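Local coordinates for protein CDP-glucose 4,6-dehydratase (Salmonella enterica subsp. enterica serovar Typhi, PDB 1WVG) that catalyses the NAD(+)-dependent dehydration of CDP-D-glucose to CDP-4-dehydro-6-deoxy-D-glucose, an early step toward the dideoxy sugar of the lipopolysaccharide O-antigen, at residues Val46-Leu49 / Phe50-Val53; Asn107-Gly110 / Thr111-Leu115; Ala246-Leu249 / Tyr250-Ala254. All blocks are in the same frame, centred on the assembly; numbering follows the deposited sequence.

Contact 1 of 3, residues Val46-Leu49 / Phe50-Val53; sequences VPSL and FEIV
Two short backbone bonds, Ile52 N to Ser48 O at 2.7 Å (N-H...O 167°) and Val53 N to Leu49 O at 2.7 Å, close residues 48-53 into one short helical turn; Pro47, which follows a cis peptide, comes right before its N-cap. Ser48 is that N-cap. Its OG accepts from Glu51 N at 2.9 Å, the usual way in which a serine serves an amide of the first turn that has no carbonyl behind it. The model sets the hydroxyl too near the side chain of the poorly ordered Glu51, so its exact place is doubtful. A small hydroxyl residue suits this position because the oxygen can fold back on the helix end.

Two apolar pairs form apart from the cap. Leu49 has CG anti to the backbone N (chi1 179°), which sends CD1 along the turn to cross Val53 CG1 at 3.9 Å. Val53 is also close to the backbone here: its CG2 lies only 3.0 Å from Leu49 O, a tight fit where the chain leaves the helix. Ile52 reaches back over the start of the turn and sets CD1 4.2 Å from Pro47 CB. Its second torsion is eclipsed, near 0°, a strained shape that also brings CD1 close to Ser48 O.

Phe50, buried on a different side, meets the ring of His17 nearly at right angles, and its side chain lies about 7 Å from the bound ADP-ribose. The turn follows strand 35-40 of the Rossmann sheet. Leu49 is enclosed by Ser23 and Trp24 of helix 20-31, Trp332 of helix 322-337 and Ser346 of helix 342-355, while Ile52 and Val53 lie against Met342 and Leu343 of the last of these.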
loop_
_atom_site.group_PDB
_atom_site.type_symbol
_atom_site.label_atom_id
_atom_site.label_comp_id
_atom_site.label_asym_id
_atom_site.label_seq_id
_atom_site.Cartn_x
_atom_site.Cartn_y
_atom_site.Cartn_z
ATOM N N VAL A 46 -12.968 -41.982 -2.901
ATOM C CA VAL A 46 -12.946 -43.366 -2.442
ATOM C C VAL A 46 -11.523 -43.849 -2.488
ATOM O O VAL A 46 -10.839 -43.814 -3.512
ATOM C CB VAL A 46 -13.913 -44.419 -2.959
ATOM C CG1 VAL A 46 -13.898 -45.537 -1.923
ATOM C CG2 VAL A 46 -15.339 -43.897 -3.100
ATOM N N PRO A 47 -11.078 -44.210 -1.321
ATOM C CA PRO A 47 -11.888 -44.166 -0.101
ATOM C C PRO A 47 -12.205 -42.729 0.379
ATOM O O PRO A 47 -11.789 -41.735 -0.227
ATOM C CB PRO A 47 -11.009 -44.803 0.989
ATOM C CG PRO A 47 -9.627 -45.042 0.374
ATOM C CD PRO A 47 -9.721 -44.775 -1.122
ATOM N N SER A 48 -12.936 -42.645 1.482
ATOM C CA SER A 48 -13.317 -41.384 2.061
ATOM C C SER A 48 -13.490 -41.593 3.543
ATOM O O SER A 48 -13.991 -42.597 4.028
ATOM C CB SER A 48 -14.599 -40.820 1.479
ATOM O OG SER A 48 -15.640 -41.228 2.345
ATOM N N LEU A 49 -13.043 -40.611 4.288
ATOM C CA LEU A 49 -13.129 -40.647 5.732
ATOM C C LEU A 49 -14.593 -40.719 6.175
ATOM O O LEU A 49 -14.980 -41.380 7.145
ATOM C CB LEU A 49 -12.373 -39.402 6.316
ATOM C CG LEU A 49 -12.386 -39.275 7.841
ATOM C CD1 LEU A 49 -11.506 -40.341 8.496
ATOM C CD2 LEU A 49 -11.889 -37.880 8.215
ATOM N N PHE A 50 -15.411 -39.997 5.432
ATOM C CA PHE A 50 -16.805 -39.992 5.754
ATOM C C PHE A 50 -17.303 -41.428 5.837
ATOM O O PHE A 50 -17.881 -41.899 6.830
ATOM C CB PHE A 50 -17.596 -39.249 4.659
ATOM C CG PHE A 50 -19.036 -39.001 5.089
ATOM C CD1 PHE A 50 -19.361 -38.020 6.039
ATOM C CD2 PHE A 50 -20.073 -39.770 4.549
ATOM C CE1 PHE A 50 -20.680 -37.797 6.448
ATOM C CE2 PHE A 50 -21.396 -39.575 4.959
ATOM C CZ PHE A 50 -21.698 -38.587 5.905
ATOM N N GLU A 51 -17.068 -42.107 4.729
ATOM C CA GLU A 51 -17.497 -43.472 4.661
ATOM C C GLU A 51 -16.784 -44.295 5.699
ATOM O O GLU A 51 -17.399 -45.059 6.439
ATOM C CB GLU A 51 -17.285 -44.060 3.263
ATOM C CG GLU A 51 -17.787 -43.157 2.116
ATOM C CD GLU A 51 -19.270 -43.264 1.822
ATOM O OE1 GLU A 51 -20.131 -43.193 2.701
ATOM O OE2 GLU A 51 -19.531 -43.425 0.534
ATOM N N ILE A 52 -15.465 -44.135 5.742
ATOM C CA ILE A 52 -14.641 -44.899 6.674
ATOM C C ILE A 52 -15.104 -44.806 8.119
ATOM O O ILE A 52 -15.038 -45.777 8.862
ATOM C CB ILE A 52 -13.133 -44.585 6.585
ATOM C CG1 ILE A 52 -12.479 -44.991 5.265
ATOM C CG2 ILE A 52 -12.362 -45.237 7.717
ATOM C CD1 ILE A 52 -13.466 -45.631 4.306
ATOM N N VAL A 53 -15.550 -43.642 8.564
ATOM C CA VAL A 53 -15.927 -43.595 9.968
ATOM C C VAL A 53 -17.423 -43.702 10.207
ATOM O O VAL A 53 -17.855 -43.465 11.344
ATOM C CB VAL A 53 -15.375 -42.390 10.724
ATOM C CG1 VAL A 53 -13.854 -42.433 10.807
ATOM C CG2 VAL A 53 -15.847 -41.128 9.990
#

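Contact 2 of 3, residues Asn107-Gly110 / Thr111-Leu115; sequences NVMG and TVHLL
Thr111 turns its hydroxyl back on the carbonyl of Asn107 in the middle of helix 100-121, one of the long helices flanking the parallel sheet of the Rossmann fold. Among the backbone bonds, Val112 N to Val108 O (3.0 Å, N-H...O 163°), His113 N to Met109 O (2.7 Å) and Leu114 N to Gly110 O (2.9 Å) are regular alpha-helical links. Thr111 N makes a weak bond to Val108 O instead, beside a wider pi-type turn at residues 107-109.

A side-chain hydrogen bond runs alongside these: a threonine hydroxyl can reach the carbonyl one turn back. Thr111 OG1, held beside its own backbone N (chi1 -63°), donates to Asn107 O at 2.7 Å, arriving nearly along the C=O axis. Thr111 OG1 is also hydrogen-bonded to His86 NE2, so this buried hydroxyl has two partners. Asn107 uses its amide elsewhere, giving ND2 to Gln90 O and Ser160 OG, and its side chain lies about 6 Å from the bound ADP-ribose.

Apolar contact comes from Met109, whose chain bends at chi2 and chi3 to bring CE to 4.2 Å from Val112 CB. Met109 also packs on Met109 of the second subunit, where an unbranched, flexible side chain can probably adapt to its counterpart; this is consistent with extended short-chain dehydrogenases, which commonly dimerise through such helices. His113 is steered by its ND1 bond to Ile66 O. Its imidazole presents one face to Met109 O, which sits 3.0 Å above the ring plane and is offset toward the rim.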
loop_
_atom_site.group_PDB
_atom_site.type_symbol
_atom_site.label_atom_id
_atom_site.label_comp_id
_atom_site.label_asym_id
_atom_site.label_seq_id
_atom_site.Cartn_x
_atom_site.Cartn_y
_atom_site.Cartn_z
ATOM N N ASN A 107 -18.001 -22.441 -5.926
ATOM C CA ASN A 107 -17.394 -21.629 -4.891
ATOM C C ASN A 107 -18.023 -20.274 -4.694
ATOM O O ASN A 107 -18.267 -19.824 -3.573
ATOM C CB ASN A 107 -15.868 -21.567 -5.103
ATOM C CG ASN A 107 -15.288 -22.980 -5.068
ATOM O OD1 ASN A 107 -15.961 -23.958 -4.677
ATOM N ND2 ASN A 107 -14.013 -23.103 -5.432
ATOM N N VAL A 108 -18.281 -19.616 -5.799
ATOM C CA VAL A 108 -18.876 -18.304 -5.698
ATOM C C VAL A 108 -20.397 -18.291 -5.414
ATOM O O VAL A 108 -20.836 -17.825 -4.355
ATOM C CB VAL A 108 -18.470 -17.478 -6.907
ATOM C CG1 VAL A 108 -18.948 -16.058 -6.698
ATOM C CG2 VAL A 108 -16.947 -17.547 -7.098
ATOM N N MET A 109 -21.214 -18.816 -6.367
ATOM C CA MET A 109 -22.670 -18.841 -6.219
ATOM C C MET A 109 -23.091 -19.718 -5.073
ATOM O O MET A 109 -24.102 -19.462 -4.416
ATOM C CB MET A 109 -23.364 -19.268 -7.508
ATOM C CG MET A 109 -23.133 -18.332 -8.687
ATOM S SD MET A 109 -23.430 -16.584 -8.326
ATOM C CE MET A 109 -25.163 -16.590 -7.801
ATOM N N GLY A 110 -22.288 -20.750 -4.807
ATOM C CA GLY A 110 -22.591 -21.592 -3.667
ATOM C C GLY A 110 -22.528 -20.733 -2.385
ATOM O O GLY A 110 -23.348 -20.869 -1.477
ATOM N N THR A 111 -21.543 -19.816 -2.289
ATOM C CA THR A 111 -21.423 -18.944 -1.104
ATOM C C THR A 111 -22.579 -17.966 -1.039
ATOM O O THR A 111 -23.182 -17.726 0.007
ATOM C CB THR A 111 -20.094 -18.188 -1.163
ATOM O OG1 THR A 111 -19.098 -19.189 -1.105
ATOM C CG2 THR A 111 -19.960 -17.259 0.048
ATOM N N VAL A 112 -22.891 -17.406 -2.210
ATOM C CA VAL A 112 -24.003 -16.490 -2.299
ATOM C C VAL A 112 -25.289 -17.167 -1.834
ATOM O O VAL A 112 -26.095 -16.569 -1.083
ATOM C CB VAL A 112 -24.202 -16.051 -3.732
ATOM C CG1 VAL A 112 -25.449 -15.113 -3.862
ATOM C CG2 VAL A 112 -22.897 -15.398 -4.219
ATOM N N HIS A 113 -25.472 -18.403 -2.334
ATOM C CA HIS A 113 -26.675 -19.137 -1.983
ATOM C C HIS A 113 -26.743 -19.355 -0.501
ATOM O O HIS A 113 -27.755 -19.152 0.176
ATOM C CB HIS A 113 -26.748 -20.510 -2.667
ATOM C CG HIS A 113 -26.973 -20.321 -4.110
ATOM N ND1 HIS A 113 -26.826 -21.366 -5.015
ATOM C CD2 HIS A 113 -27.304 -19.190 -4.794
ATOM C CE1 HIS A 113 -27.088 -20.869 -6.233
ATOM N NE2 HIS A 113 -27.386 -19.560 -6.130
ATOM N N LEU A 114 -25.642 -19.823 0.008
ATOM C CA LEU A 114 -25.617 -20.104 1.423
ATOM C C LEU A 114 -25.927 -18.860 2.220
ATOM O O LEU A 114 -26.752 -18.920 3.121
ATOM C CB LEU A 114 -24.285 -20.765 1.803
ATOM C CG LEU A 114 -24.215 -21.386 3.200
ATOM C CD1 LEU A 114 -23.734 -20.344 4.214
ATOM C CD2 LEU A 114 -25.521 -22.032 3.636
ATOM N N LEU A 115 -25.297 -17.720 1.871
ATOM C CA LEU A 115 -25.535 -16.465 2.606
ATOM C C LEU A 115 -26.925 -15.894 2.374
ATOM O O LEU A 115 -27.545 -15.367 3.311
ATOM C CB LEU A 115 -24.433 -15.410 2.458
ATOM C CG LEU A 115 -23.056 -15.950 2.810
ATOM C CD1 LEU A 115 -21.940 -14.971 2.419
ATOM C CD2 LEU A 115 -22.960 -16.323 4.292
#

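Contact 3 of 3, residues Ala246-Leu249 / Tyr250-Ala254; sequences AQRL and YTEGA
Ala246 opens the last turns of helix 236-251 by accepting from Tyr250 N at 2.9 Å, a bond bent to 139° at the hydrogen. Its methyl is small enough to lie against Val128 of strand 126-130 and Trp7 of helix 4-7, so the helix can come close to both.

Gln247 offers its carbonyl to two amides, Tyr250 N and Thr251 N, both weakly. Tyr250 CB is 3.1 Å from that oxygen, and the aromatic ring then leads away from the turn to meet Phe6 edge-to-face and Lys10 in a cation-pi contact. The amide end of Gln247 is bound to the N-terminal residues: OE1 accepts from Trp7 NE1 and Asp3 N, and NE2 bonds Ser1 O.

Arg248 is joined to Glu252 twice, through backbone and side chain. Its carbonyl takes Glu252 N at 2.7 Å, a fairly straight bond (159°). The aliphatic chain bends at chi2 and chi3, swinging the guanidinium round so that NH1 reaches Glu252 OE2 at 3.0 Å. The carboxylate oxygen comes in at the edge of the guanidinium, near its plane, although the two flat groups are turned 61° apart. Glu252 OE1 pairs with Lys255 NZ, so each carboxylate oxygen has a basic partner.

Leu249 belongs to the buried face, touching Ala126 and Val128 of the sheet and Phe256; its CD2 also lies 3.7 Å from Gly253 O. Beyond it the chain leaves helical geometry at Glu252, and the weakly bonded helix 253-256 follows. A salt bridge four residues apart, here spanning the C-terminal end of a helix packed on the central parallel sheet of a Rossmann domain, resembles the pairing common along alpha helices.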
loop_
_atom_site.group_PDB
_atom_site.type_symbol
_atom_site.label_atom_id
_atom_site.label_comp_id
_atom_site.label_asym_id
_atom_site.label_seq_id
_atom_site.Cartn_x
_atom_site.Cartn_y
_atom_site.Cartn_z
ATOM N N ALA A 246 -16.638 -19.757 16.086
ATOM C CA ALA A 246 -18.086 -19.909 16.152
ATOM C C ALA A 246 -18.594 -19.615 17.569
ATOM O O ALA A 246 -19.655 -19.016 17.782
ATOM C CB ALA A 246 -18.492 -21.321 15.754
ATOM N N GLN A 247 -17.830 -20.074 18.546
ATOM C CA GLN A 247 -18.185 -19.847 19.927
ATOM C C GLN A 247 -18.365 -18.344 20.205
ATOM O O GLN A 247 -19.396 -17.861 20.688
ATOM C CB GLN A 247 -17.060 -20.451 20.769
ATOM C CG GLN A 247 -17.291 -21.965 20.951
ATOM C CD GLN A 247 -16.090 -22.745 21.463
ATOM O OE1 GLN A 247 -16.027 -23.974 21.279
ATOM N NE2 GLN A 247 -15.131 -22.052 22.087
ATOM N N ARG A 248 -17.314 -17.607 19.861
ATOM C CA ARG A 248 -17.249 -16.164 20.018
ATOM C C ARG A 248 -18.317 -15.439 19.248
ATOM O O ARG A 248 -18.929 -14.513 19.754
ATOM C CB ARG A 248 -15.889 -15.651 19.618
ATOM C CG ARG A 248 -14.897 -16.357 20.518
ATOM C CD ARG A 248 -14.934 -15.780 21.926
ATOM N NE ARG A 248 -13.636 -15.196 22.223
ATOM C CZ ARG A 248 -13.406 -14.132 22.981
ATOM N NH1 ARG A 248 -14.383 -13.474 23.613
ATOM N NH2 ARG A 248 -12.133 -13.723 23.104
ATOM N N LEU A 249 -18.565 -15.874 18.026
ATOM C CA LEU A 249 -19.601 -15.227 17.215
ATOM C C LEU A 249 -20.960 -15.436 17.846
ATOM O O LEU A 249 -21.871 -14.626 17.698
ATOM C CB LEU A 249 -19.696 -15.763 15.757
ATOM C CG LEU A 249 -18.601 -15.267 14.807
ATOM C CD1 LEU A 249 -18.531 -16.187 13.573
ATOM C CD2 LEU A 249 -18.905 -13.823 14.389
ATOM N N TYR A 250 -21.092 -16.575 18.514
ATOM C CA TYR A 250 -22.362 -16.911 19.134
ATOM C C TYR A 250 -22.824 -15.849 20.111
ATOM O O TYR A 250 -23.977 -15.398 20.109
ATOM C CB TYR A 250 -22.312 -18.264 19.846
ATOM C CG TYR A 250 -23.686 -18.865 19.853
ATOM C CD1 TYR A 250 -24.077 -19.727 18.830
ATOM C CD2 TYR A 250 -24.600 -18.581 20.872
ATOM C CE1 TYR A 250 -25.350 -20.302 18.814
ATOM C CE2 TYR A 250 -25.877 -19.150 20.875
ATOM C CZ TYR A 250 -26.255 -20.010 19.837
ATOM O OH TYR A 250 -27.516 -20.574 19.806
ATOM N N THR A 251 -21.886 -15.442 20.938
ATOM C CA THR A 251 -22.207 -14.429 21.894
ATOM C C THR A 251 -21.816 -12.962 21.569
ATOM O O THR A 251 -22.499 -12.048 22.032
ATOM C CB THR A 251 -21.830 -14.973 23.247
ATOM O OG1 THR A 251 -20.520 -15.501 23.140
ATOM C CG2 THR A 251 -22.853 -16.083 23.500
ATOM N N GLU A 252 -20.757 -12.731 20.748
ATOM C CA GLU A 252 -20.254 -11.400 20.320
ATOM C C GLU A 252 -20.080 -11.293 18.815
ATOM O O GLU A 252 -18.994 -11.062 18.262
ATOM C CB GLU A 252 -18.951 -10.992 21.016
ATOM C CG GLU A 252 -18.936 -11.416 22.498
ATOM C CD GLU A 252 -17.620 -11.151 23.177
ATOM O OE1 GLU A 252 -17.069 -10.065 23.178
ATOM O OE2 GLU A 252 -17.109 -12.218 23.725
ATOM N N GLY A 253 -21.209 -11.488 18.175
ATOM C CA GLY A 253 -21.280 -11.468 16.745
ATOM C C GLY A 253 -20.627 -10.262 16.166
ATOM O O GLY A 253 -19.674 -10.378 15.413
ATOM N N ALA A 254 -21.154 -9.106 16.504
ATOM C CA ALA A 254 -20.594 -7.881 15.957
ATOM C C ALA A 254 -19.080 -7.840 15.994
ATOM O O ALA A 254 -18.444 -7.585 14.966
ATOM C CB ALA A 254 -21.149 -6.616 16.594
#

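All three contacts lie on helices of the Rossmann domain, and those of contacts 2 and 3 pack on its central parallel sheet. They follow one another along the chain in numerical order. Contact 1 follows strand 35-40, whereas contacts 2 and 3 both meet strand 126-130, through helices 100-121 and 236-251. Their centres are 22 Å apart, with nearest atoms about 10 Å apart. Contact 1 is more remote, its centre 26 Å from that of contact 2 and 32 Å from that of contact 3. Contacts 1 and 2 each lie near the bound ADP-ribose, and contact 2 also faces the second subunit; contact 3 instead joins the N-terminal residues to the fold.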